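Local coordinates for protein prolyl oligopeptidase (Novosphingobium capsulatum, PDB 1YR2) that probably hydrolyses oligopeptides after proline, and less readily after alanine, as a serine endopeptidase of the prolyl oligopeptidase family, at residues Gly509-Gly518 with Gln710-Pro721; Gly486-Gly494 with Gly562-Gly573. All coordinates share one frame; numbering follows the deposited sequence.

Interaction 1 of 2, residues Gly509-Gly518 with Gln710-Pro721; sequences GFMTWIDSGG and QAFLAHFTGLTP
Trp-513 and Gln-710 carry the contact between helix 509-514 and helix 710-717, whose axes run in roughly the same direction, 31° apart, and come no nearer than 11.6 Å, a gap wide enough to need long side chains to bridge it. The indole of Trp-513 does most of this, with CG anti to its backbone N (chi1 -178°), which sends the ring across to the second helix as a knob among Gln-710, Leu-713, Ala-714 and Thr-717. Its benzo edge meets that helix: CZ3 lies 3.8 Å from Ala-714 N, with Gln-710 O also at this edge in the ring plane, and CH2 faces Thr-717 OG1. Over one face sits the CD2 methyl of Leu-719, 3.8 Å from the centroid of the six-membered ring and 7° off its normal, a CH-pi contact. The other methyl, CD1, rests 3.6 Å from Gly-517 O. Gln-710 returns the reach along an extended chain, its amide nearly perpendicular to the indole. Its NE2 donates to Gly-509 O (2.8 Å), keeping that oxygen in the amide plane while approaching from above the carbonyl plane. Both helices end in Schellman motifs, at Gly-517 and Gly-718; in the first, Gly-518 N bonds to Trp-513 O and Gly-517 N to Ile-514 O, and Ser-516 N reaches the same Trp-513 O from the opposite face of its carbonyl plane. Ser-516 OG turns back to Thr-512 O (2.6 Å), while Ser-516 O receives a CA-H...O contact from Pro-721 CA (3.3 Å). This is buried packing on one side of the alpha/beta-hydrolase sheet: Trp-513 NE1 is bonded to Ala-519 O at the start of strand 519-523, Thr-512 and Ser-516 touch helix 95-105, and Phe-712 leans on helix 72-89.

Interaction 2 of 2, residues Gly486-Gly494 with Gly562-Gly573; sequences GPLPTLLYG and GVTPRHGLAIEG
Thr-490 and Thr-564 meet through their hydroxyls where the loop 562-568 folds against the start of strand 490-493. Thr-564 OG1 donates to Thr-490 OG1 (2.6 Å), which in turn donates to Leu-488 O (2.8 Å), two hydroxyl bonds in series. Thr-490 OG1 is held beside its own backbone N (chi1 -64°), which turns it back toward Leu-488. Before the strand, Val-563 O accepts twice, from Leu-488 N (2.9 Å) and from a water that also donates to Gly-486 O. Thr-490 N then bonds to Gly-568 O, and Ala-570 N to Thr-490 O (2.8 Å), each donor nearly in line with the C=O bond. Leu-492 N to Ala-570 O and Glu-572 N to Leu-492 O continue the parallel pairing of strands 490-493 and 569-573, neighbours in the central sheet of the alpha/beta-hydrolase fold. Leu-491 and Tyr-493 turn their backbone groups to strand 519-523 on the other side, bonding to Ala-519, Ala-521 and Ala-523. The second strand leads into a GxSxG sequence beginning at Gly-573, consistent with the nucleophile elbow of this family. CA-H...O contacts accompany the bonds, among them Tyr-493 CA to Glu-572 O (3.4 Å). On one face of the sheet Leu-492 CD2 touches Ile-571 CG2 (4.0 Å), and Phe-551 of helix 544-560 covers both residues. On the other, Leu-491 CD1 lies against Glu-572 OE1 (3.8 Å), and Leu-713 of helix 699-717 reaches Ala-570 and Glu-572.

Overall arrangement
From the N terminus helices 72-89 and 95-105 first pack on the hydrolase domain; the chain then runs through the beta-propeller and returns to lay down strand 490-493, followed by helix 508-514 and strand 519-523. Interaction 2 closes first, when strand 569-574 returns beside 490-493 after helix 544-560. Interaction 1 closes much later, when helix 699-717 reaches 509-518. Because 509-518 lies within the first loop and 710-721 beyond it, the two loops cross. Their centres are 10 Å apart and they touch: Thr-717 packs on Pro-489 and Gly-568, and Phe-510 on Tyr-493. Together they tie the middle of the sheet to helices 508-514 and 699-717 on one of its faces.

Interaction 1 of 2, residues Gly509-Gly518 with Gln710-Pro721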
loop_
_atom_site.group_PDB
_atom_site.type_symbol
_atom_site.label_atom_id
_atom_site.label_comp_id
_atom_site.label_asym_id
_atom_site.label_seq_id
_atom_site.Cartn_x
_atom_site.Cartn_y
_atom_site.Cartn_z
ATOM N N GLY A 509 1.252 -3.051 -13.641
ATOM C CA GLY A 509 2.469 -3.577 -14.230
ATOM C C GLY A 509 2.647 -5.073 -14.056
ATOM O O GLY A 509 2.848 -5.788 -15.032
ATOM N N PHE A 510 2.455 -5.574 -12.858
ATOM C CA PHE A 510 2.608 -7.027 -12.635
ATOM C C PHE A 510 1.520 -7.793 -13.373
ATOM O O PHE A 510 1.791 -8.860 -13.945
ATOM C CB PHE A 510 2.657 -7.414 -11.182
ATOM C CG PHE A 510 3.884 -6.872 -10.455
ATOM C CD1 PHE A 510 5.098 -6.664 -11.138
ATOM C CD2 PHE A 510 3.811 -6.555 -9.133
ATOM C CE1 PHE A 510 6.213 -6.095 -10.473
ATOM C CE2 PHE A 510 4.932 -6.031 -8.453
ATOM C CZ PHE A 510 6.110 -5.789 -9.124
ATOM N N MET A 511 0.334 -7.226 -13.430
ATOM C CA MET A 511 -0.786 -7.875 -14.129
ATOM C C MET A 511 -0.540 -8.011 -15.625
ATOM O O MET A 511 -1.007 -8.966 -16.264
ATOM C CB MET A 511 -2.062 -7.106 -13.879
ATOM C CG MET A 511 -3.337 -7.803 -14.335
ATOM S SD MET A 511 -3.645 -9.305 -13.324
ATOM C CE MET A 511 -4.243 -10.218 -14.573
ATOM N N THR A 512 0.160 -7.039 -16.190
ATOM C CA THR A 512 0.525 -7.064 -17.601
ATOM C C THR A 512 1.363 -8.324 -17.879
ATOM O O THR A 512 1.156 -9.012 -18.892
ATOM C CB THR A 512 1.330 -5.771 -17.969
ATOM O OG1 THR A 512 0.516 -4.611 -17.772
ATOM C CG2 THR A 512 1.765 -5.748 -19.475
ATOM N N TRP A 513 2.355 -8.589 -17.024
ATOM C CA TRP A 513 3.191 -9.769 -17.174
ATOM C C TRP A 513 2.366 -11.041 -17.036
ATOM O O TRP A 513 2.450 -11.908 -17.890
ATOM C CB TRP A 513 4.307 -9.787 -16.135
ATOM C CG TRP A 513 5.259 -10.893 -16.177
ATOM C CD1 TRP A 513 5.227 -12.031 -15.452
ATOM C CD2 TRP A 513 6.450 -10.967 -16.983
ATOM N NE1 TRP A 513 6.311 -12.813 -15.752
ATOM C CE2 TRP A 513 7.081 -12.184 -16.686
ATOM C CE3 TRP A 513 7.049 -10.110 -17.899
ATOM C CZ2 TRP A 513 8.291 -12.564 -17.251
ATOM C CZ3 TRP A 513 8.278 -10.487 -18.470
ATOM C CH2 TRP A 513 8.864 -11.709 -18.157
ATOM N N ILE A 514 1.567 -11.139 -15.984
ATOM C CA ILE A 514 0.762 -12.349 -15.725
ATOM C C ILE A 514 -0.252 -12.603 -16.844
ATOM O O ILE A 514 -0.419 -13.745 -17.300
ATOM C CB ILE A 514 0.055 -12.213 -14.390
ATOM C CG1 ILE A 514 1.090 -12.042 -13.237
ATOM C CG2 ILE A 514 -0.910 -13.403 -14.182
ATOM C CD1 ILE A 514 0.526 -11.339 -12.013
ATOM N N ASP A 515 -0.905 -11.535 -17.312
ATOM C CA ASP A 515 -1.872 -11.660 -18.392
ATOM C C ASP A 515 -1.252 -11.599 -19.780
ATOM O O ASP A 515 -1.968 -11.474 -20.794
ATOM C CB ASP A 515 -2.987 -10.670 -18.227
ATOM C CG ASP A 515 -4.219 -11.053 -19.047
ATOM O OD1 ASP A 515 -4.527 -12.263 -19.191
ATOM O OD2 ASP A 515 -4.922 -10.209 -19.584
ATOM N N SER A 516 0.084 -11.735 -19.827
ATOM C CA SER A 516 0.801 -12.012 -21.067
ATOM C C SER A 516 1.374 -13.457 -21.104
ATOM O O SER A 516 2.058 -13.812 -22.038
ATOM C CB SER A 516 1.917 -10.970 -21.239
ATOM O OG SER A 516 1.347 -9.673 -21.395
ATOM N N GLY A 517 1.030 -14.286 -20.117
ATOM C CA GLY A 517 1.493 -15.666 -20.017
ATOM C C GLY A 517 2.756 -15.913 -19.191
ATOM O O GLY A 517 3.385 -16.982 -19.317
ATOM N N GLY A 518 3.180 -14.920 -18.401
ATOM C CA GLY A 518 4.323 -15.080 -17.518
ATOM C C GLY A 518 3.860 -15.424 -16.110
ATOM O O GLY A 518 2.701 -15.171 -15.760
ATOM N N GLN A 710 9.571 -4.678 -19.233
ATOM C CA GLN A 710 9.026 -6.001 -19.418
ATOM C C GLN A 710 9.365 -6.624 -20.776
ATOM O O GLN A 710 9.523 -7.829 -20.891
ATOM C CB GLN A 710 7.539 -6.029 -19.105
ATOM C CG GLN A 710 7.275 -5.906 -17.613
ATOM C CD GLN A 710 5.817 -6.100 -17.228
ATOM O OE1 GLN A 710 4.981 -6.516 -18.074
ATOM N NE2 GLN A 710 5.507 -5.857 -15.960
ATOM N N ALA A 711 9.441 -5.826 -21.817
ATOM C CA ALA A 711 9.883 -6.342 -23.118
ATOM C C ALA A 711 11.315 -6.885 -23.009
ATOM O O ALA A 711 11.618 -7.947 -23.566
ATOM C CB ALA A 711 9.835 -5.232 -24.151
ATOM N N PHE A 712 12.187 -6.150 -22.319
ATOM C CA PHE A 712 13.587 -6.588 -22.089
ATOM C C PHE A 712 13.593 -7.901 -21.307
ATOM O O PHE A 712 14.183 -8.904 -21.717
ATOM C CB PHE A 712 14.334 -5.479 -21.362
ATOM C CG PHE A 712 15.798 -5.717 -21.169
ATOM C CD1 PHE A 712 16.262 -6.308 -20.010
ATOM C CD2 PHE A 712 16.706 -5.236 -22.073
ATOM C CE1 PHE A 712 17.639 -6.459 -19.827
ATOM C CE2 PHE A 712 18.092 -5.376 -21.892
ATOM C CZ PHE A 712 18.546 -5.982 -20.788
ATOM N N LEU A 713 12.929 -7.923 -20.174
ATOM C CA LEU A 713 12.858 -9.159 -19.373
ATOM C C LEU A 713 12.214 -10.328 -20.146
ATOM O O LEU A 713 12.660 -11.479 -20.027
ATOM C CB LEU A 713 12.096 -8.925 -18.059
ATOM C CG LEU A 713 12.650 -7.815 -17.157
ATOM C CD1 LEU A 713 11.826 -7.705 -15.848
ATOM C CD2 LEU A 713 14.137 -8.048 -16.834
ATOM N N ALA A 714 11.142 -10.062 -20.886
ATOM C CA ALA A 714 10.511 -11.103 -21.718
ATOM C C ALA A 714 11.440 -11.669 -22.774
ATOM O O ALA A 714 11.468 -12.851 -23.005
ATOM C CB ALA A 714 9.277 -10.548 -22.433
ATOM N N HIS A 715 12.156 -10.789 -23.441
ATOM C CA HIS A 715 13.069 -11.181 -24.524
ATOM C C HIS A 715 14.109 -12.171 -23.986
ATOM O O HIS A 715 14.313 -13.240 -24.554
ATOM C CB HIS A 715 13.751 -9.947 -25.075
ATOM C CG HIS A 715 14.617 -10.224 -26.260
ATOM N ND1 HIS A 715 14.096 -10.592 -27.482
ATOM C CD2 HIS A 715 15.963 -10.209 -26.408
ATOM C CE1 HIS A 715 15.087 -10.781 -28.342
ATOM N NE2 HIS A 715 16.230 -10.547 -27.721
ATOM N N PHE A 716 14.657 -11.867 -22.800
ATOM C CA PHE A 716 15.751 -12.652 -22.248
ATOM C C PHE A 716 15.288 -13.860 -21.412
ATOM O O PHE A 716 16.113 -14.710 -21.066
ATOM C CB PHE A 716 16.728 -11.732 -21.503
ATOM C CG PHE A 716 17.561 -10.949 -22.438
ATOM C CD1 PHE A 716 18.559 -11.592 -23.177
ATOM C CD2 PHE A 716 17.312 -9.599 -22.678
ATOM C CE1 PHE A 716 19.285 -10.891 -24.159
ATOM C CE2 PHE A 716 18.055 -8.895 -23.625
ATOM C CZ PHE A 716 19.034 -9.538 -24.365
ATOM N N THR A 717 13.990 -13.969 -21.114
ATOM C CA THR A 717 13.470 -15.163 -20.487
ATOM C C THR A 717 12.675 -16.079 -21.413
ATOM O O THR A 717 12.165 -17.110 -20.963
ATOM C CB THR A 717 12.579 -14.843 -19.281
ATOM O OG1 THR A 717 11.488 -13.999 -19.666
ATOM C CG2 THR A 717 13.330 -14.111 -18.183
ATOM N N GLY A 718 12.508 -15.699 -22.665
ATOM C CA GLY A 718 11.757 -16.539 -23.593
ATOM C C GLY A 718 10.246 -16.390 -23.505
ATOM O O GLY A 718 9.520 -17.266 -23.957
ATOM N N LEU A 719 9.748 -15.280 -22.978
ATOM C CA LEU A 719 8.321 -15.058 -22.939
ATOM C C LEU A 719 7.822 -14.470 -24.240
ATOM O O LEU A 719 8.230 -13.375 -24.616
ATOM C CB LEU A 719 7.923 -14.109 -21.807
ATOM C CG LEU A 719 6.411 -13.850 -21.707
ATOM C CD1 LEU A 719 5.675 -15.162 -21.367
ATOM C CD2 LEU A 719 6.075 -12.759 -20.692
ATOM N N THR A 720 6.899 -15.179 -24.882
ATOM C CA THR A 720 6.141 -14.634 -25.999
ATOM C C THR A 720 4.769 -14.224 -25.464
ATOM O O THR A 720 4.006 -15.082 -25.078
ATOM C CB THR A 720 6.030 -15.719 -27.104
ATOM O OG1 THR A 720 7.321 -15.919 -27.719
ATOM C CG2 THR A 720 5.107 -15.275 -28.232
ATOM N N PRO A 721 4.460 -12.926 -25.388
ATOM C CA PRO A 721 3.162 -12.456 -24.845
ATOM C C PRO A 721 1.982 -13.053 -25.586
ATOM O O PRO A 721 1.960 -12.959 -26.822
ATOM C CB PRO A 721 3.208 -10.944 -25.080
ATOM C CG PRO A 721 4.681 -10.629 -25.034
ATOM C CD PRO A 721 5.318 -11.788 -25.767
#

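Interaction 2 of 2, residues Gly486-Gly494 with Gly562-Gly573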
loop_
_atom_site.group_PDB
_atom_site.type_symbol
_atom_site.label_atom_id
_atom_site.label_comp_id
_atom_site.label_asym_id
_atom_site.label_seq_id
_atom_site.Cartn_x
_atom_site.Cartn_y
_atom_site.Cartn_z
ATOM N N GLY A 486 2.650 -25.666 -16.521
ATOM C CA GLY A 486 4.041 -26.027 -16.491
ATOM C C GLY A 486 4.920 -24.833 -16.195
ATOM O O GLY A 486 4.418 -23.750 -15.884
ATOM N N PRO A 487 6.229 -25.044 -16.263
ATOM C CA PRO A 487 7.220 -23.970 -16.058
ATOM C C PRO A 487 7.008 -22.793 -17.009
ATOM O O PRO A 487 6.737 -23.007 -18.185
ATOM C CB PRO A 487 8.576 -24.646 -16.328
ATOM C CG PRO A 487 8.312 -26.114 -16.367
ATOM C CD PRO A 487 6.854 -26.372 -16.453
ATOM N N LEU A 488 7.121 -21.574 -16.497
ATOM C CA LEU A 488 6.905 -20.381 -17.309
ATOM C C LEU A 488 8.020 -19.362 -17.088
ATOM O O LEU A 488 8.583 -19.333 -16.015
ATOM C CB LEU A 488 5.580 -19.755 -16.901
ATOM C CG LEU A 488 4.306 -20.446 -17.375
ATOM C CD1 LEU A 488 3.094 -19.687 -16.825
ATOM C CD2 LEU A 488 4.284 -20.514 -18.898
ATOM N N PRO A 489 8.332 -18.522 -18.076
ATOM C CA PRO A 489 9.129 -17.318 -17.780
ATOM C C PRO A 489 8.533 -16.599 -16.559
ATOM O O PRO A 489 7.308 -16.422 -16.452
ATOM C CB PRO A 489 8.979 -16.480 -19.027
ATOM C CG PRO A 489 8.790 -17.502 -20.104
ATOM C CD PRO A 489 7.981 -18.611 -19.498
ATOM N N THR A 490 9.397 -16.194 -15.638
ATOM C CA THR A 490 8.956 -15.764 -14.323
ATOM C C THR A 490 9.639 -14.465 -13.982
ATOM O O THR A 490 10.826 -14.289 -14.215
ATOM C CB THR A 490 9.295 -16.833 -13.271
ATOM O OG1 THR A 490 8.578 -18.033 -13.549
ATOM C CG2 THR A 490 8.851 -16.428 -11.873
ATOM N N LEU A 491 8.845 -13.552 -13.425
ATOM C CA LEU A 491 9.307 -12.302 -12.873
ATOM C C LEU A 491 9.204 -12.416 -11.352
ATOM O O LEU A 491 8.096 -12.532 -10.810
ATOM C CB LEU A 491 8.425 -11.164 -13.396
ATOM C CG LEU A 491 8.874 -9.717 -13.142
ATOM C CD1 LEU A 491 7.973 -8.749 -13.941
ATOM C CD2 LEU A 491 8.793 -9.368 -11.713
ATOM N N LEU A 492 10.351 -12.362 -10.676
ATOM C CA LEU A 492 10.455 -12.479 -9.212
ATOM C C LEU A 492 10.837 -11.128 -8.640
ATOM O O LEU A 492 11.854 -10.580 -9.006
ATOM C CB LEU A 492 11.512 -13.503 -8.840
ATOM C CG LEU A 492 11.984 -13.562 -7.403
ATOM C CD1 LEU A 492 10.811 -13.942 -6.465
ATOM C CD2 LEU A 492 13.156 -14.503 -7.264
ATOM N N TYR A 493 9.994 -10.622 -7.760
ATOM C CA TYR A 493 10.117 -9.314 -7.125
ATOM C C TYR A 493 10.419 -9.431 -5.637
ATOM O O TYR A 493 10.004 -10.382 -4.960
ATOM C CB TYR A 493 8.808 -8.563 -7.336
ATOM C CG TYR A 493 8.796 -7.157 -6.807
ATOM C CD1 TYR A 493 9.285 -6.105 -7.566
ATOM C CD2 TYR A 493 8.311 -6.873 -5.552
ATOM C CE1 TYR A 493 9.276 -4.833 -7.086
ATOM C CE2 TYR A 493 8.299 -5.562 -5.063
ATOM C CZ TYR A 493 8.793 -4.565 -5.854
ATOM O OH TYR A 493 8.805 -3.286 -5.407
ATOM N N GLY A 494 11.221 -8.502 -5.150
ATOM C CA GLY A 494 11.459 -8.420 -3.716
ATOM C C GLY A 494 11.859 -7.003 -3.335
ATOM O O GLY A 494 12.102 -6.168 -4.191
ATOM N N GLY A 562 9.535 -26.473 -10.441
ATOM C CA GLY A 562 8.796 -26.465 -11.687
ATOM C C GLY A 562 7.946 -25.259 -12.027
ATOM O O GLY A 562 7.138 -25.315 -12.994
ATOM N N VAL A 563 8.110 -24.149 -11.290
ATOM C CA VAL A 563 7.432 -22.896 -11.654
ATOM C C VAL A 563 8.101 -22.183 -12.823
ATOM O O VAL A 563 7.416 -21.582 -13.640
ATOM C CB VAL A 563 7.380 -21.911 -10.478
ATOM C CG1 VAL A 563 6.669 -20.630 -10.854
ATOM C CG2 VAL A 563 6.688 -22.566 -9.298
ATOM N N THR A 564 9.429 -22.302 -12.910
ATOM C CA THR A 564 10.268 -21.524 -13.828
ATOM C C THR A 564 11.325 -22.383 -14.501
ATOM O O THR A 564 11.965 -23.180 -13.832
ATOM C CB THR A 564 10.993 -20.453 -12.987
ATOM O OG1 THR A 564 10.005 -19.729 -12.247
ATOM C CG2 THR A 564 11.717 -19.402 -13.883
ATOM N N PRO A 565 11.561 -22.201 -15.796
ATOM C CA PRO A 565 12.686 -22.894 -16.444
ATOM C C PRO A 565 14.005 -22.445 -15.879
ATOM O O PRO A 565 14.131 -21.324 -15.365
ATOM C CB PRO A 565 12.557 -22.512 -17.928
ATOM C CG PRO A 565 11.192 -21.960 -18.109
ATOM C CD PRO A 565 10.771 -21.415 -16.755
ATOM N N ARG A 566 14.997 -23.317 -15.976
ATOM C CA ARG A 566 16.353 -23.007 -15.538
ATOM C C ARG A 566 16.858 -21.646 -16.026
ATOM O O ARG A 566 17.488 -20.892 -15.262
ATOM C CB ARG A 566 17.318 -24.118 -15.992
ATOM C CG ARG A 566 18.758 -23.942 -15.555
ATOM C CD ARG A 566 18.904 -23.819 -14.064
ATOM N NE ARG A 566 20.243 -23.431 -13.641
ATOM C CZ ARG A 566 20.700 -22.188 -13.531
ATOM N NH1 ARG A 566 19.937 -21.134 -13.829
ATOM N NH2 ARG A 566 21.958 -22.005 -13.137
ATOM N N HIS A 567 16.596 -21.331 -17.291
ATOM C CA HIS A 567 17.068 -20.081 -17.879
ATOM C C HIS A 567 15.937 -19.081 -18.137
ATOM O O HIS A 567 16.068 -18.217 -18.979
ATOM C CB HIS A 567 17.907 -20.375 -19.162
ATOM C CG HIS A 567 19.113 -21.213 -18.884
ATOM N ND1 HIS A 567 20.121 -20.799 -18.027
ATOM C CD2 HIS A 567 19.424 -22.476 -19.256
ATOM C CE1 HIS A 567 21.028 -21.761 -17.936
ATOM N NE2 HIS A 567 20.620 -22.791 -18.655
ATOM N N GLY A 568 14.859 -19.177 -17.364
ATOM C CA GLY A 568 13.698 -18.312 -17.522
ATOM C C GLY A 568 13.364 -17.437 -16.328
ATOM O O GLY A 568 12.232 -16.988 -16.232
ATOM N N LEU A 569 14.305 -17.200 -15.434
ATOM C CA LEU A 569 14.058 -16.335 -14.274
ATOM C C LEU A 569 14.534 -14.891 -14.469
ATOM O O LEU A 569 15.714 -14.632 -14.771
ATOM C CB LEU A 569 14.729 -16.941 -13.026
ATOM C CG LEU A 569 14.464 -16.264 -11.699
ATOM C CD1 LEU A 569 12.992 -16.150 -11.375
ATOM C CD2 LEU A 569 15.193 -17.022 -10.627
ATOM N N ALA A 570 13.622 -13.945 -14.327
ATOM C CA ALA A 570 13.946 -12.520 -14.300
ATOM C C ALA A 570 13.661 -11.961 -12.911
ATOM O O ALA A 570 12.728 -12.399 -12.238
ATOM C CB ALA A 570 13.116 -11.755 -15.308
ATOM N N ILE A 571 14.428 -10.943 -12.496
ATOM C CA ILE A 571 14.223 -10.351 -11.175
ATOM C C ILE A 571 14.101 -8.850 -11.287
ATOM O O ILE A 571 14.720 -8.238 -12.145
ATOM C CB ILE A 571 15.367 -10.717 -10.208
ATOM C CG1 ILE A 571 16.758 -10.473 -10.846
ATOM C CG2 ILE A 571 15.222 -12.143 -9.802
ATOM C CD1 ILE A 571 17.944 -10.605 -9.862
ATOM N N GLU A 572 13.269 -8.254 -10.436
ATOM C CA GLU A 572 13.062 -6.802 -10.456
ATOM C C GLU A 572 13.001 -6.356 -9.003
ATOM O O GLU A 572 12.535 -7.103 -8.131
ATOM C CB GLU A 572 11.733 -6.485 -11.168
ATOM C CG GLU A 572 11.540 -5.008 -11.473
ATOM C CD GLU A 572 10.285 -4.643 -12.316
ATOM O OE1 GLU A 572 9.717 -5.496 -13.040
ATOM O OE2 GLU A 572 9.851 -3.466 -12.225
ATOM N N GLY A 573 13.410 -5.103 -8.779
ATOM C CA GLY A 573 13.318 -4.478 -7.485
ATOM C C GLY A 573 13.682 -3.014 -7.608
ATOM O O GLY A 573 14.304 -2.629 -8.602
HETATM O O HOH W 1 4.718 -21.903 -13.899
#